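Short chain dehydrogenase (Mycobacterium smegmatis, PDB 3UCX) probably catalyses an NAD(P)-dependent oxidation or reduction, as in other short-chain dehydrogenases, although its substrate is not established. Local coordinates at residues A[116-121]-A[162-167]; A[90-96]-A[140-146]. All coordinates share one frame; numbering follows the deposited sequence.

Interaction 1: residues A[116-121]-A[162-167]; sequences AIELTV and MAKSAL
T120 and V121 each send one methyl across to A163 and L167, and their first torsions choose which one. In T120 (chi1 -67°) CG2 lies opposite the backbone N and projects to the partner helix, leaving OG1 beside that N; in V121 (chi1 -178°) CG1 is the branch opposite N, and CG2, beside N, faces the partner helix. This CG2 settles 3.4 Å from A163 O and 3.9 Å from A166 CB, packing against the A163 carbonyl and the small A166 side chain. T120 CG2 is 3.9 Å from L167 CD2, the two side chains meeting at about a right angle, while L167 CD1 lies 3.6 Å from T120 O. Threonine suits this place because its methyl packs while its hydroxyl meets water: OG1 is 3.0 Å from a water that also accepts a weak bond from K164 NZ. One turn earlier A116 CB faces A163 CB at 4.3 Å, and I117 CD1 reaches M162 SD at 4.1 Å. The axes of the segments approach to 9.0 Å at a crossing angle of -38°, with small A116, A163 and A166 between them. Beyond V121 and A166, M162 of a second subunit packs against both, so helices 110-130 and 158-179 meet each other and the subunit interface together, on the side of the parallel sheet where L167 also touches N146 after strand 141-145.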
loop_
_atom_site.group_PDB
_atom_site.type_symbol
_atom_site.label_atom_id
_atom_site.label_comp_id
_atom_site.label_asym_id
_atom_site.label_seq_id
_atom_site.Cartn_x
_atom_site.Cartn_y
_atom_site.Cartn_z
ATOM N N ALA A 116 -7.209 22.391 10.798
ATOM C CA ALA A 116 -7.025 20.940 11.022
ATOM C C ALA A 116 -5.533 20.531 10.873
ATOM O O ALA A 116 -4.974 19.808 11.711
ATOM C CB ALA A 116 -7.899 20.129 10.067
ATOM N N ILE A 117 -4.908 21.014 9.815
ATOM C CA ILE A 117 -3.476 20.806 9.574
ATOM C C ILE A 117 -2.639 21.438 10.703
ATOM O O ILE A 117 -1.731 20.814 11.246
ATOM C CB ILE A 117 -3.074 21.314 8.169
ATOM C CG1 ILE A 117 -3.670 20.389 7.097
ATOM C CG2 ILE A 117 -1.557 21.345 8.002
ATOM C CD1 ILE A 117 -3.606 20.933 5.688
ATOM N N GLU A 118 -3.004 22.649 11.102
ATOM C CA GLU A 118 -2.292 23.320 12.187
ATOM C C GLU A 118 -2.232 22.512 13.472
ATOM O O GLU A 118 -1.170 22.430 14.103
ATOM C CB GLU A 118 -2.876 24.704 12.455
ATOM C CG GLU A 118 -1.915 25.633 13.131
ATOM C CD GLU A 118 -0.682 25.996 12.302
ATOM O OE1 GLU A 118 -0.727 26.122 11.059
ATOM O OE2 GLU A 118 0.376 26.192 12.929
ATOM N N LEU A 119 -3.356 21.906 13.855
ATOM C CA LEU A 119 -3.431 21.151 15.081
ATOM C C LEU A 119 -2.850 19.744 14.905
ATOM O O LEU A 119 -1.957 19.346 15.636
ATOM C CB LEU A 119 -4.878 21.069 15.565
ATOM C CG LEU A 119 -5.068 20.419 16.941
ATOM C CD1 LEU A 119 -4.205 21.107 17.992
ATOM C CD2 LEU A 119 -6.551 20.441 17.323
ATOM N N THR A 120 -3.351 19.022 13.910
ATOM C CA THR A 120 -3.042 17.606 13.702
ATOM C C THR A 120 -1.605 17.357 13.205
ATOM O O THR A 120 -0.970 16.354 13.566
ATOM C CB THR A 120 -4.030 17.019 12.685
ATOM O OG1 THR A 120 -5.331 17.010 13.276
ATOM C CG2 THR A 120 -3.645 15.589 12.230
ATOM N N VAL A 121 -1.113 18.255 12.372
ATOM C CA VAL A 121 0.197 18.069 11.755
ATOM C C VAL A 121 1.243 18.950 12.457
ATOM O O VAL A 121 2.199 18.447 13.070
ATOM C CB VAL A 121 0.168 18.361 10.248
ATOM C CG1 VAL A 121 1.542 18.111 9.639
ATOM C CG2 VAL A 121 -0.907 17.516 9.540
ATOM N N MET A 162 -7.183 14.165 4.706
ATOM C CA MET A 162 -6.078 15.011 4.233
ATOM C C MET A 162 -5.088 15.306 5.357
ATOM O O MET A 162 -3.880 15.114 5.192
ATOM C CB MET A 162 -6.570 16.325 3.640
ATOM C CG MET A 162 -5.446 17.352 3.370
ATOM S SD MET A 162 -6.106 19.011 3.113
ATOM C CE MET A 162 -6.957 18.707 1.570
ATOM N N ALA A 163 -5.601 15.759 6.493
ATOM C CA ALA A 163 -4.756 16.120 7.636
ATOM C C ALA A 163 -4.062 14.889 8.203
ATOM O O ALA A 163 -2.850 14.907 8.517
ATOM C CB ALA A 163 -5.599 16.798 8.705
ATOM N N LYS A 164 -4.832 13.824 8.367
ATOM C CA LYS A 164 -4.265 12.582 8.892
ATOM C C LYS A 164 -3.205 11.969 7.969
ATOM O O LYS A 164 -2.216 11.395 8.447
ATOM C CB LYS A 164 -5.369 11.598 9.225
ATOM C CG LYS A 164 -6.177 12.038 10.463
ATOM C CD LYS A 164 -5.395 11.759 11.734
ATOM C CE LYS A 164 -6.254 11.637 12.977
ATOM N NZ LYS A 164 -6.336 12.923 13.700
ATOM N N SER A 165 -3.416 12.088 6.667
ATOM C CA SER A 165 -2.469 11.604 5.671
ATOM C C SER A 165 -1.180 12.414 5.697
ATOM O O SER A 165 -0.093 11.857 5.606
ATOM C CB SER A 165 -3.087 11.642 4.291
ATOM O OG SER A 165 -4.148 10.675 4.232
ATOM N N ALA A 166 -1.303 13.722 5.818
ATOM C CA ALA A 166 -0.129 14.580 5.955
ATOM C C ALA A 166 0.638 14.181 7.240
ATOM O O ALA A 166 1.877 14.084 7.236
ATOM C CB ALA A 166 -0.531 16.065 5.988
ATOM N N LEU A 167 -0.099 13.907 8.321
ATOM C CA LEU A 167 0.507 13.474 9.581
ATOM C C LEU A 167 1.241 12.141 9.434
ATOM O O LEU A 167 2.333 11.964 9.980
ATOM C CB LEU A 167 -0.538 13.397 10.692
ATOM C CG LEU A 167 -0.129 12.693 12.005
ATOM C CD1 LEU A 167 1.005 13.416 12.751
ATOM C CD2 LEU A 167 -1.344 12.517 12.910
HETATM O O HOH W 1 -7.395 15.513 11.694
#

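Interaction 2: residues A[90-96]-A[140-146]; sequences DVVINNA and GAVVNVN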
loop_
_atom_site.group_PDB
_atom_site.type_symbol
_atom_site.label_atom_id
_atom_site.label_comp_id
_atom_site.label_asym_id
_atom_site.label_seq_id
_atom_site.Cartn_x
_atom_site.Cartn_y
_atom_site.Cartn_z
ATOM N N ASP A 90 10.692 9.762 28.082
ATOM C CA ASP A 90 10.907 8.498 27.370
ATOM C C ASP A 90 9.961 8.289 26.185
ATOM O O ASP A 90 10.326 7.629 25.215
ATOM C CB ASP A 90 10.723 7.357 28.369
ATOM C CG ASP A 90 11.738 7.436 29.471
ATOM O OD1 ASP A 90 12.889 7.060 29.176
ATOM O OD2 ASP A 90 11.410 7.949 30.574
ATOM N N VAL A 91 8.765 8.853 26.278
ATOM C CA VAL A 91 7.707 8.643 25.304
ATOM C C VAL A 91 6.944 9.934 25.077
ATOM O O VAL A 91 6.564 10.617 26.021
ATOM C CB VAL A 91 6.689 7.549 25.779
ATOM C CG1 VAL A 91 5.584 7.337 24.743
ATOM C CG2 VAL A 91 7.420 6.242 26.075
ATOM N N VAL A 92 6.689 10.269 23.822
ATOM C CA VAL A 92 5.734 11.333 23.483
ATOM C C VAL A 92 4.596 10.721 22.667
ATOM O O VAL A 92 4.837 10.056 21.655
ATOM C CB VAL A 92 6.409 12.460 22.694
ATOM C CG1 VAL A 92 5.362 13.437 22.163
ATOM C CG2 VAL A 92 7.458 13.194 23.564
ATOM N N ILE A 93 3.366 10.935 23.125
ATOM C CA ILE A 93 2.163 10.444 22.435
ATOM C C ILE A 93 1.335 11.647 21.986
ATOM O O ILE A 93 0.886 12.454 22.811
ATOM C CB ILE A 93 1.315 9.532 23.342
ATOM C CG1 ILE A 93 2.137 8.322 23.800
ATOM C CG2 ILE A 93 0.045 9.068 22.613
ATOM C CD1 ILE A 93 1.464 7.480 24.893
ATOM N N ASN A 94 1.127 11.766 20.679
ATOM C CA ASN A 94 0.279 12.810 20.141
ATOM C C ASN A 94 -1.105 12.196 19.929
ATOM O O ASN A 94 -1.321 11.418 18.986
ATOM C CB ASN A 94 0.857 13.334 18.839
ATOM C CG ASN A 94 2.020 14.279 19.072
ATOM O OD1 ASN A 94 1.901 15.219 19.855
ATOM N ND2 ASN A 94 3.159 14.009 18.442
ATOM N N ASN A 95 -2.025 12.509 20.830
ATOM C CA ASN A 95 -3.347 11.880 20.776
ATOM C C ASN A 95 -4.214 12.677 19.848
ATOM O O ASN A 95 -4.104 13.912 19.810
ATOM C CB ASN A 95 -3.977 11.771 22.135
ATOM C CG ASN A 95 -5.329 11.078 22.097
ATOM O OD1 ASN A 95 -5.590 10.241 21.246
ATOM N ND2 ASN A 95 -6.208 11.489 22.960
ATOM N N ALA A 96 -5.073 11.963 19.099
ATOM C CA ALA A 96 -5.951 12.584 18.092
ATOM C C ALA A 96 -7.168 13.160 18.813
ATOM O O ALA A 96 -8.093 12.420 19.148
ATOM C CB ALA A 96 -6.387 11.564 17.044
ATOM N N GLY A 140 14.236 7.467 23.080
ATOM C CA GLY A 140 12.819 7.286 23.339
ATOM C C GLY A 140 11.980 7.004 22.111
ATOM O O GLY A 140 12.484 6.621 21.058
ATOM N N ALA A 141 10.680 7.140 22.289
ATOM C CA ALA A 141 9.714 6.747 21.302
ATOM C C ALA A 141 8.600 7.771 21.191
ATOM O O ALA A 141 8.160 8.362 22.186
ATOM C CB ALA A 141 9.135 5.365 21.645
ATOM N N VAL A 142 8.132 7.944 19.963
ATOM C CA VAL A 142 7.004 8.766 19.648
ATOM C C VAL A 142 5.919 7.847 19.105
ATOM O O VAL A 142 6.210 6.998 18.281
ATOM C CB VAL A 142 7.332 9.800 18.570
ATOM C CG1 VAL A 142 6.046 10.552 18.150
ATOM C CG2 VAL A 142 8.451 10.748 19.070
ATOM N N VAL A 143 4.697 8.010 19.599
ATOM C CA VAL A 143 3.515 7.385 18.992
ATOM C C VAL A 143 2.532 8.470 18.615
ATOM O O VAL A 143 2.008 9.182 19.486
ATOM C CB VAL A 143 2.793 6.373 19.907
ATOM C CG1 VAL A 143 1.700 5.635 19.112
ATOM C CG2 VAL A 143 3.770 5.373 20.500
ATOM N N ASN A 144 2.253 8.568 17.321
ATOM C CA ASN A 144 1.241 9.468 16.823
ATOM C C ASN A 144 -0.049 8.702 16.578
ATOM O O ASN A 144 -0.055 7.742 15.813
ATOM C CB ASN A 144 1.713 10.159 15.550
ATOM C CG ASN A 144 2.848 11.121 15.802
ATOM O OD1 ASN A 144 2.969 11.649 16.896
ATOM N ND2 ASN A 144 3.703 11.325 14.798
ATOM N N VAL A 145 -1.122 9.114 17.249
ATOM C CA VAL A 145 -2.430 8.515 17.039
ATOM C C VAL A 145 -2.994 9.100 15.768
ATOM O O VAL A 145 -3.225 10.322 15.656
ATOM C CB VAL A 145 -3.372 8.718 18.225
ATOM C CG1 VAL A 145 -4.751 8.070 17.946
ATOM C CG2 VAL A 145 -2.737 8.136 19.485
ATOM N N ASN A 146 -3.167 8.229 14.779
ATOM C CA ASN A 146 -3.693 8.622 13.488
ATOM C C ASN A 146 -5.149 8.095 13.365
ATOM O O ASN A 146 -5.923 8.183 14.336
ATOM C CB ASN A 146 -2.723 8.123 12.399
ATOM C CG ASN A 146 -2.854 8.878 11.092
ATOM O OD1 ASN A 146 -3.887 8.753 10.416
ATOM N ND2 ASN A 146 -1.809 9.652 10.707
HETATM O O HOH W 2 -0.931 12.162 16.278
#
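Strands 91-94 and 141-145 run parallel, their directions 10° apart, joined by five backbone hydrogen bonds, from A141 N to D90 O (3.0 Å) through to V145 N to N94 O (2.9 Å). D90 O also lies 3.1 Å from G140 CA, where a side chain would collide with that oxygen, hence glycine. Branched V91, I93 and V143 favour extended backbone and pack under helix 232-243. On the other face V92 and V142 are followed by N94 and N144, whose amides lie side by side with planes 32° apart. N94 ND2 gives N144 OD1 a nearly straight bond of 2.8 Å (166° at the hydrogen), with the acceptor in the N94 amide plane; N144 ND2 bonds S171 OG. N94 lies under helix 110-130 and N144 against L167 of helix 158-179, so the two amides pair between these helices. Further on, V145 CG1 packs 4.0 Å from A96 CB, one water donates to the N94 and V145 carbonyls, and N95 ND2 bonds G18 O. Neighbouring central strands of a Rossmann fold pair this way; N94-N95-A96 correspond to the first three residues of the short-chain dehydrogenase NNAG motif, which in relatives lies near the cofactor site.

In the fold
From the N terminus, the chain passes through strand 91-94 and then helix 110-130, which contribute the first segments of interactions 2 and 1; strand 141-145 and helix 158-179 then supply their partners in the same order. Interaction 2 closes a loop of 43 residues and interaction 1 one of 40, and because their segments alternate the two loops cross. Together they set two successive strand-helix units side by side, strand against strand in the sheet and helix against helix above it. Their centres are about 15 Å apart, yet they touch: N146 ND2 lies 2.9 Å from K164 O, a probable hydrogen bond, and K164 NZ packs near A96.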